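Local atomic coordinates of ribonucleoside-diphosphate reductase small chain 2 (PDB entry 1JK0), a protein that serves as a small subunit of yeast ribonucleotide reductase, needed for folding of its partner small subunit and for assembly with the large subunits into the enzyme that makes deoxyribonucleotides. Residues N239-V251 / A282-Y295. Numbering follows the deposited sequence.
Sequences NPKIIEKIITEAV and ADGLLQGFGNEKYY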
# COMPACT_ATOMS: atom_id res chain seq x y z
N ASN B 239 -3.56 31.92 10.56
CA ASN B 239 -4.32 33.17 10.43
C ASN B 239 -5.34 33.10 9.29
O ASN B 239 -5.02 32.65 8.19
CB ASN B 239 -3.39 34.35 10.19
CG ASN B 239 -4.00 35.67 10.64
OD1 ASN B 239 -3.84 36.07 11.79
ND2 ASN B 239 -4.73 36.33 9.74
N PRO B 240 -6.57 33.56 9.54
CA PRO B 240 -7.62 33.54 8.51
C PRO B 240 -7.24 34.18 7.17
O PRO B 240 -7.77 33.80 6.12
CB PRO B 240 -8.79 34.25 9.20
CG PRO B 240 -8.62 33.85 10.63
CD PRO B 240 -7.12 34.03 10.83
N LYS B 241 -6.32 35.14 7.21
CA LYS B 241 -5.89 35.83 5.99
C LYS B 241 -5.00 34.95 5.11
O LYS B 241 -5.19 34.92 3.89
CB LYS B 241 -5.17 37.15 6.32
CG LYS B 241 -6.07 38.41 6.22
CD LYS B 241 -5.31 39.72 6.47
CE LYS B 241 -4.90 39.91 7.94
NZ LYS B 241 -6.04 40.29 8.84
N ILE B 242 -4.05 34.24 5.72
CA ILE B 242 -3.16 33.35 4.97
C ILE B 242 -3.99 32.35 4.16
O ILE B 242 -3.65 32.04 3.01
CB ILE B 242 -2.21 32.57 5.89
CG1 ILE B 242 -1.41 33.54 6.76
CG2 ILE B 242 -1.27 31.73 5.07
CD1 ILE B 242 -0.48 32.87 7.74
N ILE B 243 -5.06 31.84 4.76
CA ILE B 243 -5.92 30.89 4.08
C ILE B 243 -6.39 31.54 2.78
O ILE B 243 -6.08 31.08 1.69
CB ILE B 243 -7.16 30.54 4.93
CG1 ILE B 243 -6.71 29.85 6.21
CG2 ILE B 243 -8.09 29.63 4.13
CD1 ILE B 243 -7.84 29.46 7.13
N GLU B 244 -7.15 32.62 2.92
CA GLU B 244 -7.65 33.33 1.76
C GLU B 244 -6.49 33.72 0.84
O GLU B 244 -6.70 33.97 -0.35
CB GLU B 244 -8.42 34.58 2.20
CG GLU B 244 -9.14 35.28 1.06
CD GLU B 244 -9.99 36.44 1.54
OE1 GLU B 244 -9.44 37.37 2.15
OE2 GLU B 244 -11.22 36.41 1.30
N LYS B 245 -5.27 33.76 1.38
CA LYS B 245 -4.10 34.12 0.59
C LYS B 245 -3.60 32.92 -0.23
O LYS B 245 -3.01 33.10 -1.29
CB LYS B 245 -2.96 34.64 1.48
CG LYS B 245 -3.15 36.07 2.01
CD LYS B 245 -1.92 36.58 2.79
CE LYS B 245 -0.69 36.74 1.88
NZ LYS B 245 0.54 37.19 2.60
N ILE B 246 -3.85 31.72 0.28
CA ILE B 246 -3.43 30.50 -0.41
C ILE B 246 -4.40 30.11 -1.53
O ILE B 246 -3.98 29.73 -2.62
CB ILE B 246 -3.31 29.33 0.58
CG1 ILE B 246 -2.31 29.71 1.68
CG2 ILE B 246 -2.84 28.07 -0.14
CD1 ILE B 246 -2.16 28.67 2.76
N ILE B 247 -5.70 30.23 -1.25
CA ILE B 247 -6.72 29.90 -2.24
C ILE B 247 -6.68 30.81 -3.46
O ILE B 247 -6.61 30.35 -4.60
CB ILE B 247 -8.13 29.98 -1.63
CG1 ILE B 247 -8.44 28.70 -0.85
CG2 ILE B 247 -9.16 30.21 -2.73
CD1 ILE B 247 -7.59 28.52 0.38
N THR B 248 -6.74 32.12 -3.21
CA THR B 248 -6.72 33.11 -4.27
C THR B 248 -5.66 32.76 -5.30
O THR B 248 -5.96 32.60 -6.48
CB THR B 248 -6.45 34.52 -3.71
OG1 THR B 248 -7.54 34.91 -2.87
CG2 THR B 248 -6.33 35.53 -4.84
N GLU B 249 -4.41 32.62 -4.84
CA GLU B 249 -3.31 32.28 -5.74
C GLU B 249 -3.62 31.10 -6.66
O GLU B 249 -3.31 31.14 -7.85
CB GLU B 249 -2.04 31.98 -4.93
CG GLU B 249 -1.62 33.10 -4.00
CD GLU B 249 -0.21 32.92 -3.48
OE1 GLU B 249 0.17 33.67 -2.55
OE2 GLU B 249 0.52 32.05 -3.99
N ALA B 250 -4.23 30.05 -6.11
CA ALA B 250 -4.57 28.86 -6.89
C ALA B 250 -5.72 29.18 -7.83
O ALA B 250 -5.86 28.56 -8.89
CB ALA B 250 -4.96 27.71 -5.97
N VAL B 251 -6.56 30.13 -7.44
CA VAL B 251 -7.67 30.51 -8.29
C VAL B 251 -7.09 31.29 -9.47
O VAL B 251 -7.60 31.22 -10.58
CB VAL B 251 -8.69 31.38 -7.53
CG1 VAL B 251 -9.81 31.81 -8.46
CG2 VAL B 251 -9.27 30.59 -6.36
N ALA B 282 -14.13 28.09 -5.30
CA ALA B 282 -13.14 28.75 -4.46
C ALA B 282 -13.73 29.25 -3.15
O ALA B 282 -13.04 29.30 -2.13
CB ALA B 282 -12.51 29.89 -5.24
N ASP B 283 -15.01 29.63 -3.15
CA ASP B 283 -15.65 30.13 -1.94
C ASP B 283 -16.10 29.00 -1.03
O ASP B 283 -15.93 29.07 0.19
CB ASP B 283 -16.84 31.03 -2.26
CG ASP B 283 -16.42 32.41 -2.74
OD1 ASP B 283 -15.55 33.03 -2.10
OD2 ASP B 283 -16.97 32.88 -3.75
N GLY B 284 -16.69 27.97 -1.62
CA GLY B 284 -17.15 26.84 -0.84
C GLY B 284 -16.01 26.25 -0.04
O GLY B 284 -16.18 25.88 1.12
N LEU B 285 -14.84 26.16 -0.66
CA LEU B 285 -13.67 25.64 0.00
C LEU B 285 -13.21 26.64 1.06
O LEU B 285 -12.77 26.25 2.15
CB LEU B 285 -12.53 25.40 -1.00
CG LEU B 285 -11.27 24.79 -0.40
CD1 LEU B 285 -11.58 23.39 0.08
CD2 LEU B 285 -10.17 24.76 -1.43
N LEU B 286 -13.33 27.92 0.75
CA LEU B 286 -12.93 28.96 1.70
C LEU B 286 -13.75 28.78 2.97
O LEU B 286 -13.23 28.88 4.08
CB LEU B 286 -13.18 30.36 1.12
CG LEU B 286 -11.95 31.25 0.90
CD1 LEU B 286 -10.99 31.11 2.07
CD2 LEU B 286 -11.25 30.86 -0.38
N GLN B 287 -15.03 28.50 2.79
CA GLN B 287 -15.93 28.28 3.91
C GLN B 287 -15.52 26.99 4.57
O GLN B 287 -15.63 26.83 5.78
CB GLN B 287 -17.36 28.18 3.41
CG GLN B 287 -18.40 28.05 4.51
CD GLN B 287 -19.80 27.98 3.95
OE1 GLN B 287 -20.20 28.81 3.12
NE2 GLN B 287 -20.57 26.99 4.40
N GLY B 288 -15.05 26.06 3.74
CA GLY B 288 -14.62 24.76 4.23
C GLY B 288 -13.59 24.86 5.33
O GLY B 288 -13.59 24.05 6.24
N PHE B 289 -12.70 25.84 5.25
CA PHE B 289 -11.69 25.99 6.29
C PHE B 289 -12.09 27.03 7.36
O PHE B 289 -11.32 27.31 8.28
CB PHE B 289 -10.34 26.36 5.65
CG PHE B 289 -9.76 25.27 4.79
CD1 PHE B 289 -10.15 25.12 3.47
CD2 PHE B 289 -8.85 24.36 5.32
CE1 PHE B 289 -9.65 24.08 2.69
CE2 PHE B 289 -8.35 23.33 4.55
CZ PHE B 289 -8.75 23.19 3.23
N GLY B 290 -13.29 27.57 7.25
CA GLY B 290 -13.73 28.56 8.22
C GLY B 290 -13.18 29.94 7.87
O GLY B 290 -12.36 30.50 8.59
N ASN B 291 -13.64 30.46 6.74
CA ASN B 291 -13.23 31.77 6.24
C ASN B 291 -14.42 32.43 5.57
O ASN B 291 -15.52 31.88 5.51
CB ASN B 291 -12.10 31.62 5.22
CG ASN B 291 -10.76 32.08 5.76
OD1 ASN B 291 -10.30 31.61 6.81
ND2 ASN B 291 -10.12 33.01 5.05
N GLU B 292 -14.18 33.63 5.05
CA GLU B 292 -15.23 34.38 4.38
C GLU B 292 -15.09 34.21 2.87
O GLU B 292 -13.98 34.11 2.36
CB GLU B 292 -15.12 35.87 4.73
CG GLU B 292 -13.92 36.59 4.12
CD GLU B 292 -12.58 36.20 4.75
OE1 GLU B 292 -11.53 36.63 4.22
OE2 GLU B 292 -12.59 35.47 5.77
N LYS B 293 -16.22 34.18 2.18
CA LYS B 293 -16.22 34.02 0.73
C LYS B 293 -15.54 35.23 0.10
O LYS B 293 -16.09 36.33 0.11
CB LYS B 293 -17.65 33.91 0.23
CG LYS B 293 -18.64 33.39 1.26
CD LYS B 293 -19.92 32.97 0.58
CE LYS B 293 -19.66 31.80 -0.35
NZ LYS B 293 -19.14 30.61 0.39
N TYR B 294 -14.36 35.03 -0.47
CA TYR B 294 -13.62 36.12 -1.10
C TYR B 294 -14.23 36.71 -2.37
O TYR B 294 -14.08 37.89 -2.65
CB TYR B 294 -12.19 35.67 -1.41
CG TYR B 294 -11.37 36.76 -2.04
CD1 TYR B 294 -10.85 37.80 -1.26
CD2 TYR B 294 -11.13 36.78 -3.41
CE1 TYR B 294 -10.11 38.82 -1.84
CE2 TYR B 294 -10.39 37.80 -4.00
CZ TYR B 294 -9.87 38.81 -3.21
OH TYR B 294 -9.12 39.82 -3.77
N TYR B 295 -14.91 35.87 -3.16
CA TYR B 295 -15.52 36.33 -4.40
C TYR B 295 -17.03 36.56 -4.22
O TYR B 295 -17.82 35.90 -4.92
CB TYR B 295 -15.28 35.31 -5.52
CG TYR B 295 -13.83 34.90 -5.67
CD1 TYR B 295 -13.28 33.89 -4.89
CD2 TYR B 295 -13.00 35.55 -6.58
CE1 TYR B 295 -11.94 33.52 -5.01
CE2 TYR B 295 -11.66 35.20 -6.71
CZ TYR B 295 -11.14 34.19 -5.92
OH TYR B 295 -9.81 33.85 -6.04
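Ile243 and Glu244, with Ile247 one turn on along helix 240-251, face the end of helix 282-288 and the tail that follows it. The two helices run nearly antiparallel, 154° between their directions, with axes 10.4 Å apart. Glu244 gives up the most surface to the contact: its CG stands anti to the backbone N (chi1 -172°) and the extended chain reaches across to the tail, where the carboxylate comes in at the edge of the Tyr294 ring. The carboxylate of Glu292 lies close by, its plane turned 83° from that of Glu244; such like charges would perhaps favour a shared proton. Further in, Ile247 CG2 rests on Leu286 CD2, and Ile243 CG2 meets the other branch, CD1, at 3.9 Å. Gly290, with positive phi, ends the helical run, and beyond it Asn291 donates ND2 to Pro240 O (2.7 Å), a nearly straight bond with the acceptor in the amide plane; its OD1 sits by Ile243 CD1. An alanine at Asn291 would remove this amide and is likely to leave Pro240 O without its tail partner and the tail less firmly held on the first turn of the helix. At the far end Val251 packs CG2 on Ala282 CB (3.5 Å) and CG1 against Tyr295 CZ. Tyr295 N bonds Asp283 OD1, tying the tail back to its own helix. Ile247 and Phe289 also touch Val180 of helix 175-188. The two helices and the returning tail are thereby joined within the all-helical, ferritin-like fold of ribonucleotide reductase small chains.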